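Long form salivary protein D7L1 (Culex quinquefasciatus, PDB 6V4C) binds and sequesters adenine nucleotides, ADP and ATP most tightly, so inhibiting platelet aggregation and hemostasis in the vertebrate host during mosquito blood feeding. Local coordinates at residues F13-F27 against R262-S275. Sequence-based numbering, arbitrary orientation.
With ADP (adenosine-5'-diphosphate), chain B; EDO (1,2-ethanediol), chain J.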
ATOM      1  N   PHE A  13       1.997  -3.208   0.416  1.00 40.44           N
ATOM      2  CA  PHE A  13       1.013  -2.154   0.636  1.00 40.69           C
ATOM      3  C   PHE A  13      -0.343  -2.734   1.022  1.00 43.48           C
ATOM      4  O   PHE A  13      -0.982  -2.265   1.972  1.00 43.01           O
ATOM      5  CB  PHE A  13       0.880  -1.283  -0.614  1.00 41.54           C
ATOM      6  CG  PHE A  13      -0.018  -0.085  -0.426  1.00 42.45           C
ATOM      7  CD1 PHE A  13      -1.385  -0.177  -0.651  1.00 44.19           C
ATOM      8  CD2 PHE A  13       0.508   1.133  -0.024  1.00 40.05           C
ATOM      9  CE1 PHE A  13      -2.207   0.921  -0.475  1.00 46.12           C
ATOM     10  CE2 PHE A  13      -0.309   2.234   0.152  1.00 40.79           C
ATOM     11  CZ  PHE A  13      -1.667   2.128  -0.074  1.00 43.19           C
ATOM     12  N   GLU A  14      -0.802  -3.754   0.296  1.00 45.20           N
ATOM     13  CA  GLU A  14      -2.120  -4.313   0.575  1.00 49.42           C
ATOM     14  C   GLU A  14      -2.137  -5.076   1.894  1.00 49.10           C
ATOM     15  O   GLU A  14      -3.118  -5.005   2.642  1.00 48.54           O
ATOM     16  CB  GLU A  14      -2.580  -5.200  -0.582  1.00 50.18           C
ATOM     17  CG  GLU A  14      -2.696  -4.469  -1.918  1.00 51.07           C
ATOM     18  CD  GLU A  14      -3.764  -3.386  -1.921  1.00 52.97           C
ATOM     19  OE1 GLU A  14      -4.693  -3.446  -1.086  1.00 53.40           O
ATOM     20  OE2 GLU A  14      -3.675  -2.472  -2.767  1.00 51.04           O
ATOM     21  N   GLU A  15      -1.062  -5.806   2.199  1.00 50.41           N
ATOM     22  CA  GLU A  15      -0.998  -6.532   3.465  1.00 50.49           C
ATOM     23  C   GLU A  15      -1.081  -5.578   4.649  1.00 48.94           C
ATOM     24  O   GLU A  15      -1.836  -5.815   5.599  1.00 49.09           O
ATOM     25  CB  GLU A  15       0.287  -7.361   3.545  1.00 50.55           C
ATOM     26  CG  GLU A  15       0.423  -8.132   4.858  1.00 50.20           C
ATOM     27  CD  GLU A  15       1.835  -8.635   5.112  1.00 54.99           C
ATOM     28  OE1 GLU A  15       2.049  -9.867   5.082  1.00 54.42           O
ATOM     29  OE2 GLU A  15       2.731  -7.794   5.339  1.00 48.69           O
ATOM     30  N   ALA A  16      -0.312  -4.487   4.601  1.00 49.68           N
ATOM     31  CA  ALA A  16      -0.308  -3.527   5.700  1.00 46.44           C
ATOM     32  C   ALA A  16      -1.677  -2.881   5.875  1.00 48.19           C
ATOM     33  O   ALA A  16      -2.114  -2.631   7.004  1.00 49.10           O
ATOM     34  CB  ALA A  16       0.764  -2.463   5.456  1.00 44.65           C
ATOM     35  N   LYS A  17      -2.364  -2.596   4.766  1.00 43.60           N
ATOM     36  CA  LYS A  17      -3.693  -1.996   4.856  1.00 47.77           C
ATOM     37  C   LYS A  17      -4.678  -2.930   5.549  1.00 49.05           C
ATOM     38  O   LYS A  17      -5.485  -2.490   6.379  1.00 52.57           O
ATOM     39  CB  LYS A  17      -4.192  -1.624   3.461  1.00 46.79           C
ATOM     40  CG  LYS A  17      -5.539  -0.939   3.448  1.00 50.97           C
ATOM     41  CD  LYS A  17      -6.024  -0.738   2.024  1.00 51.87           C
ATOM     42  CE  LYS A  17      -7.461  -0.244   1.998  1.00 59.09           C
ATOM     43  NZ  LYS A  17      -7.922   0.015   0.607  1.00 59.81           N
ATOM     44  N   CYS A  18      -4.632  -4.224   5.222  1.00 54.09           N
ATOM     45  CA  CYS A  18      -5.498  -5.182   5.901  1.00 58.02           C
ATOM     46  C   CYS A  18      -5.148  -5.291   7.378  1.00 55.73           C
ATOM     47  O   CYS A  18      -6.041  -5.361   8.230  1.00 58.50           O
ATOM     48  CB  CYS A  18      -5.410  -6.555   5.235  1.00 57.14           C
ATOM     49  SG  CYS A  18      -6.285  -6.700   3.668  1.00 61.74           S
ATOM     50  N   MET A  19      -3.852  -5.304   7.701  1.00 58.33           N
ATOM     51  CA  MET A  19      -3.440  -5.396   9.097  1.00 60.59           C
ATOM     52  C   MET A  19      -3.912  -4.187   9.893  1.00 62.08           C
ATOM     53  O   MET A  19      -4.387  -4.328  11.025  1.00 64.87           O
ATOM     54  CB  MET A  19      -1.921  -5.543   9.191  1.00 59.46           C
ATOM     55  CG  MET A  19      -1.365  -6.803   8.544  1.00 60.20           C
ATOM     56  SD  MET A  19       0.365  -7.051   8.972  1.00 58.20           S
ATOM     57  CE  MET A  19       0.234  -6.948  10.752  1.00 64.65           C
ATOM     58  N   GLU A  20      -3.794  -2.988   9.316  1.00 52.80           N
ATOM     59  CA  GLU A  20      -4.258  -1.787  10.004  1.00 54.03           C
ATOM     60  C   GLU A  20      -5.765  -1.820  10.223  1.00 55.91           C
ATOM     61  O   GLU A  20      -6.259  -1.386  11.269  1.00 57.40           O
ATOM     62  CB  GLU A  20      -3.870  -0.541   9.208  1.00 53.48           C
ATOM     63  CG  GLU A  20      -2.386  -0.219   9.219  1.00 55.11           C
ATOM     64  CD  GLU A  20      -2.070   1.064   8.474  1.00 55.83           C
ATOM     65  OE1 GLU A  20      -0.875   1.366   8.278  1.00 53.89           O
ATOM     66  OE2 GLU A  20      -3.022   1.771   8.080  1.00 55.41           O
ATOM     67  N   ASP A  21      -6.514  -2.331   9.243  1.00 55.33           N
ATOM     68  CA  ASP A  21      -7.969  -2.303   9.331  1.00 60.32           C
ATOM     69  C   ASP A  21      -8.527  -3.326  10.314  1.00 64.15           C
ATOM     70  O   ASP A  21      -9.689  -3.202  10.717  1.00 67.44           O
ATOM     71  CB  ASP A  21      -8.587  -2.526   7.949  1.00 60.53           C
ATOM     72  CG  ASP A  21      -8.486  -1.303   7.056  1.00 58.55           C
ATOM     73  OD1 ASP A  21      -8.054  -0.237   7.542  1.00 57.45           O
ATOM     74  OD2 ASP A  21      -8.840  -1.411   5.861  1.00 59.70           O
ATOM     75  N   HIS A  22      -7.738  -4.323  10.718  1.00 76.11           N
ATOM     76  CA  HIS A  22      -8.267  -5.446  11.484  1.00 78.49           C
ATOM     77  C   HIS A  22      -7.527  -5.773  12.774  1.00 81.40           C
ATOM     78  O   HIS A  22      -8.083  -6.514  13.596  1.00 85.30           O
ATOM     79  CB  HIS A  22      -8.333  -6.714  10.616  1.00 80.39           C
ATOM     80  CG  HIS A  22      -9.414  -6.682   9.580  1.00 83.84           C
ATOM     81  ND1 HIS A  22      -9.256  -7.225   8.322  1.00 82.81           N
ATOM     82  CD2 HIS A  22     -10.670  -6.179   9.617  1.00 83.49           C
ATOM     83  CE1 HIS A  22     -10.367  -7.053   7.628  1.00 83.11           C
ATOM     84  NE2 HIS A  22     -11.240  -6.423   8.391  1.00 84.75           N
ATOM     85  N   PHE A  23      -6.312  -5.266  12.993  1.00 67.45           N
ATOM     86  CA  PHE A  23      -5.555  -5.699  14.165  1.00 69.43           C
ATOM     87  C   PHE A  23      -6.119  -5.152  15.470  1.00 69.52           C
ATOM     88  O   PHE A  23      -5.910  -5.766  16.522  1.00 73.86           O
ATOM     89  CB  PHE A  23      -4.060  -5.395  14.009  1.00 63.39           C
ATOM     90  CG  PHE A  23      -3.661  -4.013  14.441  1.00 63.48           C
ATOM     91  CD1 PHE A  23      -4.216  -2.893  13.848  1.00 63.39           C
ATOM     92  CD2 PHE A  23      -2.703  -3.837  15.429  1.00 64.10           C
ATOM     93  CE1 PHE A  23      -3.841  -1.621  14.244  1.00 61.82           C
ATOM     94  CE2 PHE A  23      -2.319  -2.570  15.825  1.00 60.83           C
ATOM     95  CZ  PHE A  23      -2.891  -1.461  15.234  1.00 61.95           C
ATOM     96  N   GLY A  24      -6.833  -4.033  15.428  1.00 71.58           N
ATOM     97  CA  GLY A  24      -7.501  -3.526  16.620  1.00 72.33           C
ATOM     98  C   GLY A  24      -6.578  -3.187  17.768  1.00 73.47           C
ATOM     99  O   GLY A  24      -6.891  -3.501  18.923  1.00 74.74           O
ATOM    100  N   ASN A  25      -5.436  -2.567  17.476  1.00 75.10           N
ATOM    101  CA  ASN A  25      -4.483  -2.097  18.481  1.00 74.17           C
ATOM    102  C   ASN A  25      -3.858  -3.226  19.299  1.00 73.98           C
ATOM    103  O   ASN A  25      -3.263  -2.976  20.351  1.00 76.10           O
ATOM    104  CB  ASN A  25      -5.070  -1.004  19.383  1.00 76.53           C
ATOM    105  CG  ASN A  25      -5.483   0.231  18.603  1.00 76.28           C
ATOM    106  OD1 ASN A  25      -4.641   1.022  18.181  1.00 73.97           O
ATOM    107  ND2 ASN A  25      -6.785   0.402  18.413  1.00 74.79           N
ATOM    108  N   ASP A  26      -3.970  -4.471  18.837  1.00 74.67           N
ATOM    109  CA  ASP A  26      -3.284  -5.605  19.453  1.00 77.76           C
ATOM    110  C   ASP A  26      -2.012  -5.841  18.648  1.00 73.61           C
ATOM    111  O   ASP A  26      -2.043  -6.451  17.575  1.00 73.01           O
ATOM    112  CB  ASP A  26      -4.179  -6.841  19.475  1.00 80.93           C
ATOM    113  CG  ASP A  26      -3.617  -7.957  20.342  1.00 84.82           C
ATOM    114  OD1 ASP A  26      -2.435  -8.324  20.168  1.00 81.77           O
ATOM    115  OD2 ASP A  26      -4.361  -8.464  21.207  1.00 89.83           O
ATOM    116  N   PHE A  27      -0.886  -5.354  19.174  1.00 73.16           N
ATOM    117  CA  PHE A  27       0.362  -5.392  18.424  1.00 71.41           C
ATOM    118  C   PHE A  27       0.985  -6.781  18.403  1.00 72.79           C
ATOM    119  O   PHE A  27       1.654  -7.141  17.427  1.00 70.64           O
ATOM    120  CB  PHE A  27       1.330  -4.345  18.974  1.00 69.23           C
ATOM    121  CG  PHE A  27       0.748  -2.961  19.010  1.00 68.83           C
ATOM    122  CD1 PHE A  27       0.850  -2.124  17.913  1.00 66.70           C
ATOM    123  CD2 PHE A  27       0.079  -2.505  20.135  1.00 72.19           C
ATOM    124  CE1 PHE A  27       0.304  -0.855  17.940  1.00 64.92           C
ATOM    125  CE2 PHE A  27      -0.469  -1.236  20.168  1.00 69.47           C
ATOM    126  CZ  PHE A  27      -0.356  -0.410  19.069  1.00 65.87           C
ATOM    127  N   ARG A 262       5.277   7.281   6.701  1.00 38.26           N
ATOM    128  CA  ARG A 262       4.820   5.897   6.743  1.00 38.95           C
ATOM    129  C   ARG A 262       5.187   5.119   5.485  1.00 38.40           C
ATOM    130  O   ARG A 262       5.272   3.887   5.539  1.00 40.31           O
ATOM    131  CB  ARG A 262       3.306   5.852   6.957  1.00 42.52           C
ATOM    132  CG  ARG A 262       2.842   6.419   8.290  1.00 44.34           C
ATOM    133  CD  ARG A 262       1.477   7.090   8.155  1.00 47.63           C
ATOM    134  NE  ARG A 262       0.446   6.172   7.691  1.00 53.25           N
ATOM    135  CZ  ARG A 262      -0.670   6.549   7.075  1.00 47.99           C
ATOM    136  NH1 ARG A 262      -0.904   7.835   6.827  1.00 43.52           N
ATOM    137  NH2 ARG A 262      -1.550   5.634   6.695  1.00 52.63           N
ATOM    138  N   SER A 263       5.412   5.804   4.362  1.00 34.41           N
ATOM    139  CA  SER A 263       5.670   5.127   3.096  1.00 35.03           C
ATOM    140  C   SER A 263       7.049   4.489   3.032  1.00 35.57           C
ATOM    141  O   SER A 263       7.291   3.681   2.131  1.00 33.14           O
ATOM    142  CB  SER A 263       5.484   6.087   1.914  1.00 33.92           C
ATOM    143  OG  SER A 263       6.562   7.007   1.808  1.00 31.90           O
ATOM    144  N   GLU A 264       7.956   4.831   3.949  1.00 34.83           N
ATOM    145  CA  GLU A 264       9.262   4.179   3.956  1.00 36.72           C
ATOM    146  C   GLU A 264       9.163   2.737   4.436  1.00 36.78           C
ATOM    147  O   GLU A 264       9.974   1.894   4.039  1.00 37.76           O
ATOM    148  CB  GLU A 264      10.251   4.975   4.810  1.00 37.31           C
ATOM    149  CG  GLU A 264      10.549   6.361   4.265  1.00 36.05           C
ATOM    150  CD  GLU A 264      11.765   6.996   4.918  1.00 42.13           C
ATOM    151  OE1 GLU A 264      12.298   6.406   5.880  1.00 46.45           O
ATOM    152  OE2 GLU A 264      12.190   8.080   4.465  1.00 39.91           O
ATOM    153  N   ASN A 265       8.175   2.435   5.276  1.00 34.97           N
ATOM    154  CA  ASN A 265       7.947   1.074   5.755  1.00 38.30           C
ATOM    155  C   ASN A 265       6.471   0.974   6.112  1.00 36.14           C
ATOM    156  O   ASN A 265       6.037   1.540   7.120  1.00 37.35           O
ATOM    157  CB  ASN A 265       8.827   0.770   6.964  1.00 39.16           C
ATOM    158  CG  ASN A 265       8.774  -0.690   7.370  1.00 44.17           C
ATOM    159  OD1 ASN A 265       7.705  -1.298   7.414  1.00 42.83           O
ATOM    160  ND2 ASN A 265       9.936  -1.264   7.660  1.00 50.64           N
ATOM    161  N   TYR A 266       5.707   0.242   5.296  1.00 38.33           N
ATOM    162  CA  TYR A 266       4.252   0.246   5.417  1.00 39.16           C
ATOM    163  C   TYR A 266       3.756  -0.319   6.744  1.00 41.30           C
ATOM    164  O   TYR A 266       2.596  -0.091   7.100  1.00 43.14           O
ATOM    165  CB  TYR A 266       3.622  -0.506   4.242  1.00 38.78           C
ATOM    166  CG  TYR A 266       3.888   0.128   2.896  1.00 36.80           C
ATOM    167  CD1 TYR A 266       3.912   1.511   2.748  1.00 38.09           C
ATOM    168  CD2 TYR A 266       4.122  -0.655   1.772  1.00 35.52           C
ATOM    169  CE1 TYR A 266       4.158   2.097   1.516  1.00 34.79           C
ATOM    170  CE2 TYR A 266       4.370  -0.079   0.538  1.00 37.32           C
ATOM    171  CZ  TYR A 266       4.387   1.298   0.417  1.00 34.67           C
ATOM    172  OH  TYR A 266       4.629   1.876  -0.807  1.00 35.74           O
ATOM    173  N   SER A 267       4.597  -1.042   7.481  1.00 46.97           N
ATOM    174  CA  SER A 267       4.235  -1.579   8.789  1.00 48.73           C
ATOM    175  C   SER A 267       4.421  -0.571   9.916  1.00 49.08           C
ATOM    176  O   SER A 267       4.326  -0.956  11.087  1.00 52.45           O
ATOM    177  CB  SER A 267       5.067  -2.829   9.093  1.00 50.40           C
ATOM    178  OG  SER A 267       5.022  -3.748   8.018  1.00 54.83           O
ATOM    179  N   TYR A 268       4.669   0.698   9.577  1.00 44.45           N
ATOM    180  CA  TYR A 268       5.049   1.708  10.563  1.00 47.15           C
ATOM    181  C   TYR A 268       4.051   1.782  11.716  1.00 49.72           C
ATOM    182  O   TYR A 268       4.430   1.682  12.889  1.00 50.81           O
ATOM    183  CB  TYR A 268       5.170   3.061   9.857  1.00 44.15           C
ATOM    184  CG  TYR A 268       5.781   4.177  10.676  1.00 46.51           C
ATOM    185  CD1 TYR A 268       7.158   4.322  10.769  1.00 48.59           C
ATOM    186  CD2 TYR A 268       4.979   5.107  11.326  1.00 47.44           C
ATOM    187  CE1 TYR A 268       7.722   5.351  11.505  1.00 51.38           C
ATOM    188  CE2 TYR A 268       5.533   6.141  12.063  1.00 48.91           C
ATOM    189  CZ  TYR A 268       6.906   6.257  12.147  1.00 49.95           C
ATOM    190  OH  TYR A 268       7.464   7.281  12.878  1.00 49.46           O
ATOM    191  N   ARG A 269       2.767   1.949  11.402  1.00 48.62           N
ATOM    192  CA  ARG A 269       1.765   2.115  12.448  1.00 52.85           C
ATOM    193  C   ARG A 269       1.471   0.832  13.216  1.00 57.21           C
ATOM    194  O   ARG A 269       0.792   0.893  14.247  1.00 58.45           O
ATOM    195  CB  ARG A 269       0.472   2.682  11.864  1.00 52.36           C
ATOM    196  CG  ARG A 269       0.600   4.108  11.373  1.00 53.66           C
ATOM    197  CD  ARG A 269      -0.669   4.555  10.679  1.00 52.93           C
ATOM    198  NE  ARG A 269      -1.756   4.806  11.618  1.00 61.21           N
ATOM    199  CZ  ARG A 269      -3.037   4.868  11.270  1.00 69.37           C
ATOM    200  NH1 ARG A 269      -3.393   4.679  10.006  1.00 64.33           N
ATOM    201  NH2 ARG A 269      -3.964   5.106  12.189  1.00 75.99           N
ATOM    202  N   LEU A 270       1.960  -0.315  12.749  1.00 56.74           N
ATOM    203  CA  LEU A 270       1.694  -1.583  13.414  1.00 56.47           C
ATOM    204  C   LEU A 270       2.722  -1.930  14.484  1.00 59.63           C
ATOM    205  O   LEU A 270       2.490  -2.858  15.266  1.00 61.98           O
ATOM    206  CB  LEU A 270       1.579  -2.706  12.382  1.00 55.27           C
ATOM    207  CG  LEU A 270       0.485  -2.461  11.343  1.00 56.77           C
ATOM    208  CD1 LEU A 270       0.698  -3.338  10.126  1.00 57.85           C
ATOM    209  CD2 LEU A 270      -0.891  -2.698  11.949  1.00 56.89           C
ATOM    210  N   ARG A 271       3.789  -1.199  14.583  1.00 64.62           N
ATOM    211  CA  ARG A 271       4.652  -1.363  15.743  1.00 68.32           C
ATOM    212  C   ARG A 271       4.167  -0.381  16.764  1.00 69.57           C
ATOM    213  O   ARG A 271       3.824   0.636  16.443  1.00 63.94           O
ATOM    214  CB  ARG A 271       6.080  -1.006  15.515  1.00 65.16           C
ATOM    215  CG  ARG A 271       6.504  -1.469  14.169  1.00 71.08           C
ATOM    216  CD  ARG A 271       7.176  -2.714  14.341  1.00 72.54           C
ATOM    217  NE  ARG A 271       7.073  -3.033  12.978  1.00 70.84           N
ATOM    218  CZ  ARG A 271       7.586  -2.383  11.972  1.00 67.36           C
ATOM    219  NH1 ARG A 271       8.250  -1.287  12.093  1.00 78.72           N
ATOM    220  NH2 ARG A 271       7.460  -2.867  10.798  1.00 65.92           N
ATOM    221  N   GLU A 272       4.350  -0.699  18.012  1.00 63.78           N
ATOM    222  CA  GLU A 272       3.686   0.046  19.079  1.00 63.07           C
ATOM    223  C   GLU A 272       4.315   1.418  19.297  1.00 62.33           C
ATOM    224  O   GLU A 272       3.607   2.392  19.586  1.00 63.90           O
ATOM    225  CB  GLU A 272       3.686  -0.765  20.375  1.00 67.58           C
ATOM    226  CG  GLU A 272       2.705  -0.250  21.409  1.00 71.16           C
ATOM    227  CD  GLU A 272       2.999  -0.766  22.802  1.00 78.39           C
ATOM    228  OE1 GLU A 272       3.080   0.062  23.735  1.00 82.28           O
ATOM    229  OE2 GLU A 272       3.155  -1.995  22.962  1.00 81.44           O
ATOM    230  N   ALA A 273       5.642   1.518  19.174  1.00 53.84           N
ATOM    231  CA  ALA A 273       6.324   2.776  19.463  1.00 55.25           C
ATOM    232  C   ALA A 273       6.035   3.854  18.427  1.00 52.82           C
ATOM    233  O   ALA A 273       6.164   5.044  18.735  1.00 55.65           O
ATOM    234  CB  ALA A 273       7.832   2.565  19.578  1.00 57.55           C
ATOM    235  N   THR A 274       5.653   3.467  17.213  1.00 54.12           N
ATOM    236  CA  THR A 274       5.327   4.408  16.147  1.00 53.78           C
ATOM    237  C   THR A 274       3.865   4.293  15.727  1.00 53.43           C
ATOM    238  O   THR A 274       3.502   4.648  14.603  1.00 51.14           O
ATOM    239  CB  THR A 274       6.264   4.226  14.951  1.00 51.99           C
ATOM    240  OG1 THR A 274       6.269   2.850  14.549  1.00 50.69           O
ATOM    241  CG2 THR A 274       7.677   4.647  15.315  1.00 51.26           C
ATOM    242  N   SER A 275       3.013   3.806  16.632  1.00 54.62           N
ATOM    243  CA  SER A 275       1.613   3.564  16.307  1.00 54.58           C
ATOM    244  C   SER A 275       0.749   4.812  16.427  1.00 52.08           C
ATOM    245  O   SER A 275      -0.346   4.845  15.854  1.00 58.69           O
ATOM    246  CB  SER A 275       1.049   2.469  17.213  1.00 59.15           C
ATOM    247  OG  SER A 275       1.157   2.834  18.579  1.00 57.94           O
TER
HETATM  248  PB  ADP B 301      12.068  -7.693   7.256  1.00101.52           P
HETATM  249  O1B ADP B 301      13.368  -7.934   6.870  1.00 91.20           O
HETATM  250  O2B ADP B 301      11.808  -7.952   8.620  1.00 96.22           O
HETATM  251  O3B ADP B 301      11.171  -8.355   6.459  1.00 68.12           O
HETATM  252  PA  ADP B 301      11.492  -5.121   8.482  1.00 79.03           P
HETATM  253  O1A ADP B 301      12.579  -4.331   9.132  1.00 84.75           O
HETATM  254  O2A ADP B 301      10.785  -5.852   9.464  1.00 83.86           O
HETATM  255  O3A ADP B 301      12.005  -6.099   7.404  1.00 90.78           O
HETATM  256  O5' ADP B 301      10.486  -4.533   7.500  1.00 65.88           O
HETATM  257  C5' ADP B 301       9.554  -5.328   6.800  1.00 50.69           C
HETATM  258  C4' ADP B 301       8.362  -4.523   6.337  1.00 45.00           C
HETATM  259  O4' ADP B 301       8.603  -3.889   5.107  1.00 38.50           O
HETATM  260  C3' ADP B 301       7.112  -5.278   5.947  1.00 46.23           C
HETATM  261  O3' ADP B 301       6.306  -5.578   7.039  1.00 47.88           O
HETATM  262  C2' ADP B 301       6.422  -4.418   4.892  1.00 42.59           C
HETATM  263  O2' ADP B 301       5.372  -3.741   5.439  1.00 44.13           O
HETATM  264  C1' ADP B 301       7.448  -3.375   4.594  1.00 41.77           C
HETATM  265  N9  ADP B 301       7.669  -3.115   3.206  1.00 34.48           N
HETATM  266  C8  ADP B 301       8.003  -4.024   2.308  1.00 34.32           C
HETATM  267  N7  ADP B 301       8.195  -3.557   1.145  1.00 35.00           N
HETATM  268  C5  ADP B 301       7.965  -2.241   1.258  1.00 34.60           C
HETATM  269  C6  ADP B 301       8.006  -1.179   0.361  1.00 29.09           C
HETATM  270  N6  ADP B 301       8.292  -1.282  -0.890  1.00 30.55           N
HETATM  271  N1  ADP B 301       7.713   0.018   0.805  1.00 34.69           N
HETATM  272  C2  ADP B 301       7.394   0.158   2.053  1.00 34.44           C
HETATM  273  N3  ADP B 301       7.342  -0.739   2.970  1.00 33.62           N
HETATM  274  C4  ADP B 301       7.640  -1.942   2.535  1.00 34.58           C
HETATM  275  C1  EDO J 309      -5.497   2.469   0.714  0.70 51.56           C
HETATM  276  O1  EDO J 309      -4.776   3.663   1.017  0.70 49.91           O
HETATM  277  C2  EDO J 309      -6.138   2.569  -0.667  0.70 49.43           C
HETATM  278  O2  EDO J 309      -5.931   1.369  -1.422  0.70 52.11           O
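Phe13 has CG trans to its backbone N (chi1 -174°), whereas in Tyr266 CG lies trans to the carbonyl carbon; together these rotations bring the edge of the Phe13 ring against a face of the Tyr266 ring. The pair is T-shaped: centroids 5.3 Å apart, planes at 87°. Beside it, Ala16 CB rests on Tyr266 CB at 3.7 Å. ADP takes the opposite face of the tyrosine, with adenine C2 over the ring centre, 3.3 Å above its plane. Adenine and the Phe13 edge, on the two faces, hold the rotation of this ring; a hydrogen bond from Tyr266 OH to Glu9, also in helix 8-22, anchors its hydroxyl end, and the backbone N of Tyr266 donates to ADP N3 at 3.0 Å. The long-form D7 protein carries two PBP/GOBP-family units. Helix 8-22 belongs to the first, and the nucleotide pocket sits where it meets the loop after helix 249-263, consistent with a site between the units. Asn265 OD1 shapes that loop as an Asx turn, accepting from Ser267 N in the carbonyl plane.

Farther along, the two methyls of Leu270 diverge. CD1 meets Met19 CB at 3.5 Å, while CD2 sits over the centre of the Phe23 ring in a CH-pi contact; Met34 of helix 27-34 also touches this leucine. Glu20, extended beyond CG, reaches Arg269 in a salt bridge, OE2 to NH1 at 3.5 Å; with the two charged planes 70° apart and this single close O-N pair, the pairing is neither coplanar nor two-pronged. At the far end Glu272 lays its CG methylene over one face of Phe27, 3.7 Å from the centroid, and the backbone O of Leu270 approaches the edge of that same ring.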